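Local coordinates for Sodium/calcium exchanger regulatory protein 1 (Loligo pealei, PDB 3PPT) that binds fatty acids such as palmitoleate, and also phosphoinositides and phosphatidic acid, and when phosphorylated stimulates the Na(+)/Ca(2+) exchanger of squid optic nerve, at residues Phe70-Thr73 with Lys79-Thr82; Glu41-Ile44 with Trp49-Lys52. All coordinates share one frame; numbering follows the deposited sequence.

Contact 1 of 2, residues Phe70-Thr73 with Lys79-Thr82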
loop_
_atom_site.group_PDB
_atom_site.type_symbol
_atom_site.label_atom_id
_atom_site.label_comp_id
_atom_site.label_asym_id
_atom_site.label_seq_id
_atom_site.Cartn_x
_atom_site.Cartn_y
_atom_site.Cartn_z
ATOM N N PHE A 70 -4.706 12.275 7.777
ATOM C CA PHE A 70 -4.393 13.107 6.616
ATOM C C PHE A 70 -5.255 12.748 5.409
ATOM O O PHE A 70 -5.800 11.650 5.332
ATOM C CB PHE A 70 -2.896 13.033 6.269
ATOM C CG PHE A 70 -2.437 11.675 5.785
ATOM C CD1 PHE A 70 -2.232 11.439 4.434
ATOM C CD2 PHE A 70 -2.195 10.647 6.680
ATOM C CE1 PHE A 70 -1.805 10.191 3.984
ATOM C CE2 PHE A 70 -1.778 9.396 6.237
ATOM C CZ PHE A 70 -1.580 9.171 4.889
ATOM N N ASP A 71 -5.388 13.686 4.474
ATOM C CA ASP A 71 -6.124 13.432 3.239
ATOM C C ASP A 71 -5.283 12.633 2.260
ATOM O O ASP A 71 -4.140 12.991 1.983
ATOM C CB ASP A 71 -6.520 14.753 2.575
ATOM C CG ASP A 71 -7.485 15.552 3.410
ATOM O OD1 ASP A 71 -8.395 14.939 3.991
ATOM O OD2 ASP A 71 -7.328 16.787 3.480
ATOM N N GLU A 72 -5.858 11.559 1.734
ATOM C CA GLU A 72 -5.191 10.735 0.736
ATOM C C GLU A 72 -6.094 10.568 -0.482
ATOM O O GLU A 72 -7.309 10.441 -0.354
ATOM C CB GLU A 72 -4.826 9.351 1.327
ATOM C CG GLU A 72 -4.162 8.388 0.332
ATOM C CD GLU A 72 -3.831 6.999 0.897
ATOM O OE1 GLU A 72 -4.131 6.702 2.073
ATOM O OE2 GLU A 72 -3.260 6.189 0.138
ATOM N N THR A 73 -5.489 10.598 -1.664
ATOM C CA THR A 73 -6.182 10.191 -2.871
ATOM C C THR A 73 -5.512 8.920 -3.358
ATOM O O THR A 73 -4.305 8.897 -3.602
ATOM C CB THR A 73 -6.143 11.276 -3.960
ATOM O OG1 THR A 73 -6.691 12.491 -3.432
ATOM C CG2 THR A 73 -6.969 10.845 -5.167
ATOM N N LYS A 79 -11.055 9.611 -2.784
ATOM C CA LYS A 79 -10.658 10.557 -1.753
ATOM C C LYS A 79 -10.999 9.960 -0.399
ATOM O O LYS A 79 -12.158 9.631 -0.132
ATOM C CB LYS A 79 -11.396 11.887 -1.936
ATOM C CG LYS A 79 -11.252 12.470 -3.325
ATOM C CD LYS A 79 -9.819 12.890 -3.600
ATOM C CE LYS A 79 -9.738 13.786 -4.832
ATOM N NZ LYS A 79 -8.368 14.332 -5.050
ATOM N N ILE A 80 -9.990 9.811 0.451
ATOM C CA ILE A 80 -10.176 9.164 1.738
ATOM C C ILE A 80 -9.425 9.906 2.842
ATOM O O ILE A 80 -8.600 10.784 2.571
ATOM C CB ILE A 80 -9.679 7.699 1.696
ATOM C CG1 ILE A 80 -8.226 7.657 1.220
ATOM C CG2 ILE A 80 -10.551 6.837 0.782
ATOM C CD1 ILE A 80 -7.604 6.313 1.310
ATOM N N LYS A 81 -9.736 9.552 4.084
ATOM C CA LYS A 81 -9.024 10.066 5.242
ATOM C C LYS A 81 -8.227 8.912 5.808
ATOM O O LYS A 81 -8.783 7.855 6.107
ATOM C CB LYS A 81 -10.006 10.567 6.299
ATOM C CG LYS A 81 -10.864 11.724 5.837
ATOM C CD LYS A 81 -10.034 12.968 5.601
ATOM C CE LYS A 81 -9.544 13.587 6.899
ATOM N NZ LYS A 81 -9.097 14.998 6.703
ATOM N N THR A 82 -6.924 9.114 5.955
ATOM C CA THR A 82 -6.045 8.032 6.351
ATOM C C THR A 82 -5.307 8.334 7.635
ATOM O O THR A 82 -4.885 9.467 7.865
ATOM C CB THR A 82 -5.049 7.747 5.208
ATOM O OG1 THR A 82 -5.801 7.367 4.054
ATOM C CG2 THR A 82 -4.067 6.644 5.569
#
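Phe70-Thr73 and Lys79-Thr82 pair as an antiparallel beta hairpin in the beta-barrel of this fatty-acid-binding protein. Four backbone hydrogen bonds join them. Phe70 with Thr82 and Glu72 with Ile80 are the hydrogen-bonded pairs; Asp71 with Lys81 and Thr73 with Lys79 are the non-hydrogen-bonded ones. The Phe70 N to Thr82 O bond measures 2.8 Å.

On the face of Asp71 and Thr73, a bent lysine reaches across to each of the two. Lys81 turns at chi2 and chi3 (-67° and -72°), which brings NZ back to 2.8 Å from Asp71 OD1 in a salt bridge. NZ meets OD1 from above the carboxylate plane. Lys79 NZ donates to Thr73 OG1 at 3.0 Å. Lys81 and Thr73 each have a second conformer, in which these bonds may not hold.

The other face carries Phe70, Glu72, Ile80 and Thr82, and it is more buried. The Phe70 ring lies beside Thr82, whose CB sits over one ring face, 4.0 Å from the centroid, in a CH-pi contact. Ile80 CD1 is a van der Waals neighbour of Glu72 OE1 at 3.6 Å. With CG anti to the backbone N (chi1 178°) and the chain extended, the Glu72 carboxylate comes to lie beside Thr82. Its buried OE1 has three donors: Gln93 NE2, Gln95 NE2 and Thr82 OG1. Thr82 OG1 meets the anti lone pair of Glu72 OE1 at 2.7 Å.

Contact 2 of 2, residues Glu41-Ile44 with Trp49-Lys52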
loop_
_atom_site.group_PDB
_atom_site.type_symbol
_atom_site.label_atom_id
_atom_site.label_comp_id
_atom_site.label_asym_id
_atom_site.label_seq_id
_atom_site.Cartn_x
_atom_site.Cartn_y
_atom_site.Cartn_z
ATOM N N GLU A 41 8.780 2.661 -2.633
ATOM C CA GLU A 41 9.943 3.238 -1.992
ATOM C C GLU A 41 9.486 3.932 -0.737
ATOM O O GLU A 41 8.658 4.846 -0.782
ATOM C CB GLU A 41 10.626 4.200 -2.935
ATOM C CG GLU A 41 11.337 3.455 -4.020
ATOM C CD GLU A 41 11.808 4.353 -5.120
ATOM O OE1 GLU A 41 10.941 4.811 -5.889
ATOM O OE2 GLU A 41 13.037 4.592 -5.213
ATOM N N ILE A 42 10.012 3.462 0.386
ATOM C CA ILE A 42 9.549 3.897 1.688
ATOM C C ILE A 42 10.705 4.576 2.400
ATOM O O ILE A 42 11.812 4.030 2.484
ATOM C CB ILE A 42 9.047 2.676 2.497
ATOM C CG1 ILE A 42 7.880 2.004 1.753
ATOM C CG2 ILE A 42 8.681 3.064 3.935
ATOM C CD1 ILE A 42 7.331 0.765 2.433
ATOM N N LYS A 43 10.447 5.788 2.873
ATOM C CA LYS A 43 11.425 6.551 3.636
ATOM C C LYS A 43 10.860 6.835 5.012
ATOM O O LYS A 43 9.659 7.096 5.154
ATOM C CB LYS A 43 11.748 7.862 2.927
ATOM C CG LYS A 43 12.442 7.659 1.597
ATOM C CD LYS A 43 12.446 8.928 0.766
ATOM C CE LYS A 43 13.058 8.670 -0.594
ATOM N NZ LYS A 43 14.537 8.577 -0.508
ATOM N N ILE A 44 11.721 6.768 6.024
ATOM C CA ILE A 44 11.304 6.980 7.398
ATOM C C ILE A 44 12.317 7.871 8.091
ATOM O O ILE A 44 13.526 7.616 8.037
ATOM C CB ILE A 44 11.209 5.657 8.163
ATOM C CG1 ILE A 44 10.276 4.696 7.427
ATOM C CG2 ILE A 44 10.675 5.893 9.579
ATOM C CD1 ILE A 44 10.357 3.286 7.948
ATOM N N TRP A 49 6.983 9.585 7.572
ATOM C CA TRP A 49 7.072 8.562 6.535
ATOM C C TRP A 49 6.732 9.123 5.170
ATOM O O TRP A 49 5.943 10.055 5.050
ATOM C CB TRP A 49 6.058 7.448 6.802
ATOM C CG TRP A 49 6.399 6.541 7.930
ATOM C CD1 TRP A 49 6.627 6.888 9.233
ATOM C CD2 TRP A 49 6.541 5.119 7.861
ATOM N NE1 TRP A 49 6.909 5.764 9.976
ATOM C CE2 TRP A 49 6.864 4.666 9.155
ATOM C CE3 TRP A 49 6.418 4.183 6.825
ATOM C CZ2 TRP A 49 7.078 3.316 9.443
ATOM C CZ3 TRP A 49 6.638 2.843 7.105
ATOM C CH2 TRP A 49 6.959 2.418 8.411
ATOM N N SER A 50 7.316 8.529 4.134
ATOM C CA SER A 50 6.792 8.711 2.788
ATOM C C SER A 50 6.806 7.392 2.038
ATOM O O SER A 50 7.683 6.550 2.248
ATOM C CB SER A 50 7.553 9.786 2.016
ATOM O OG SER A 50 8.896 9.404 1.805
ATOM N N ILE A 51 5.811 7.209 1.181
ATOM C CA ILE A 51 5.723 6.001 0.369
ATOM C C ILE A 51 5.373 6.380 -1.056
ATOM O O ILE A 51 4.325 6.984 -1.312
ATOM C CB ILE A 51 4.645 5.029 0.889
ATOM C CG1 ILE A 51 4.895 4.672 2.356
ATOM C CG2 ILE A 51 4.618 3.769 0.033
ATOM C CD1 ILE A 51 3.912 3.664 2.915
ATOM N N LYS A 52 6.268 6.033 -1.978
ATOM C CA LYS A 52 6.042 6.234 -3.405
ATOM C C LYS A 52 5.787 4.880 -4.045
ATOM O O LYS A 52 6.629 3.981 -3.965
ATOM C CB LYS A 52 7.253 6.909 -4.071
ATOM C CG LYS A 52 7.077 7.070 -5.584
ATOM C CD LYS A 52 8.330 7.602 -6.287
ATOM C CE LYS A 52 8.668 9.008 -5.873
ATOM N NZ LYS A 52 7.673 9.994 -6.366
HETATM O O HOH W 1 8.432 3.597 -6.260
HETATM O O HOH W 2 9.165 7.660 -0.502
#
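The beta hairpin of strands 39-45 and 48-54 forms part of the barrel wall, and Glu41-Ile44 meets Trp49-Lys52 along it. Glu41 with Lys52 and Lys43 with Ser50 are its hydrogen-bonded pairs, with four N-H to O bonds, among them Glu41 N to Lys52 O at 2.9 Å. In between, Ile42 CA lies 3.3 Å from Ser50 O in a CA-H...O contact.

Ile42, Ile44, Trp49 and Ile51 share the apolar face. Ile44 lies alongside Trp49 and covers one face of the indole. Its CG1 stands beside the backbone N (chi1 -55°), and this lays CG1 and CD1 over the ring system. CD1 is 3.6 Å from the centroid of the six-membered ring, a CH-pi contact only 16° off the ring normal. Ile42 CG2 reaches Trp49 CZ3 at 3.8 Å, and Ile42 CG1 packs on Ile51 CG1 at 4.0 Å. Phe64 of strand 59-65 also meets the indole. With an alanine here in place of Trp49, Ile44 and Ile42 would probably lose the indole surface they pack on, and Phe64 one of its two ring neighbours.

The opposite face is polar. One water donates to Glu41 O at 2.9 Å and is hydrogen-bonded to Ser50 OG. Lys52 NZ forms its salt bridge with Asp61 rather than with Glu41. The hairpin therefore keeps hydrocarbon and aromatic groups on one face, and charge and water on the other.

Both contacts are antiparallel hairpins of the same sheet, which curls into the lipid-binding barrel. Along the chain they come in series: 41-44 with 49-52 closes before 70-73 with 79-82 opens. Strand 59-65 follows the first hairpin directly and pairs with its strand 48-54. The contact centres are 16 Å apart and the nearest atoms about 8 Å, so the two do not touch. Phe64 of strand 59-65 connects them, because its ring meets both Phe70 of contact 1 and Trp49 of contact 2. Bound palmitoleic acid lies about 7 Å from the side chains of Glu72 and Ile51, too far to touch either, but consistent with both hairpins belonging to the wall round the ligand.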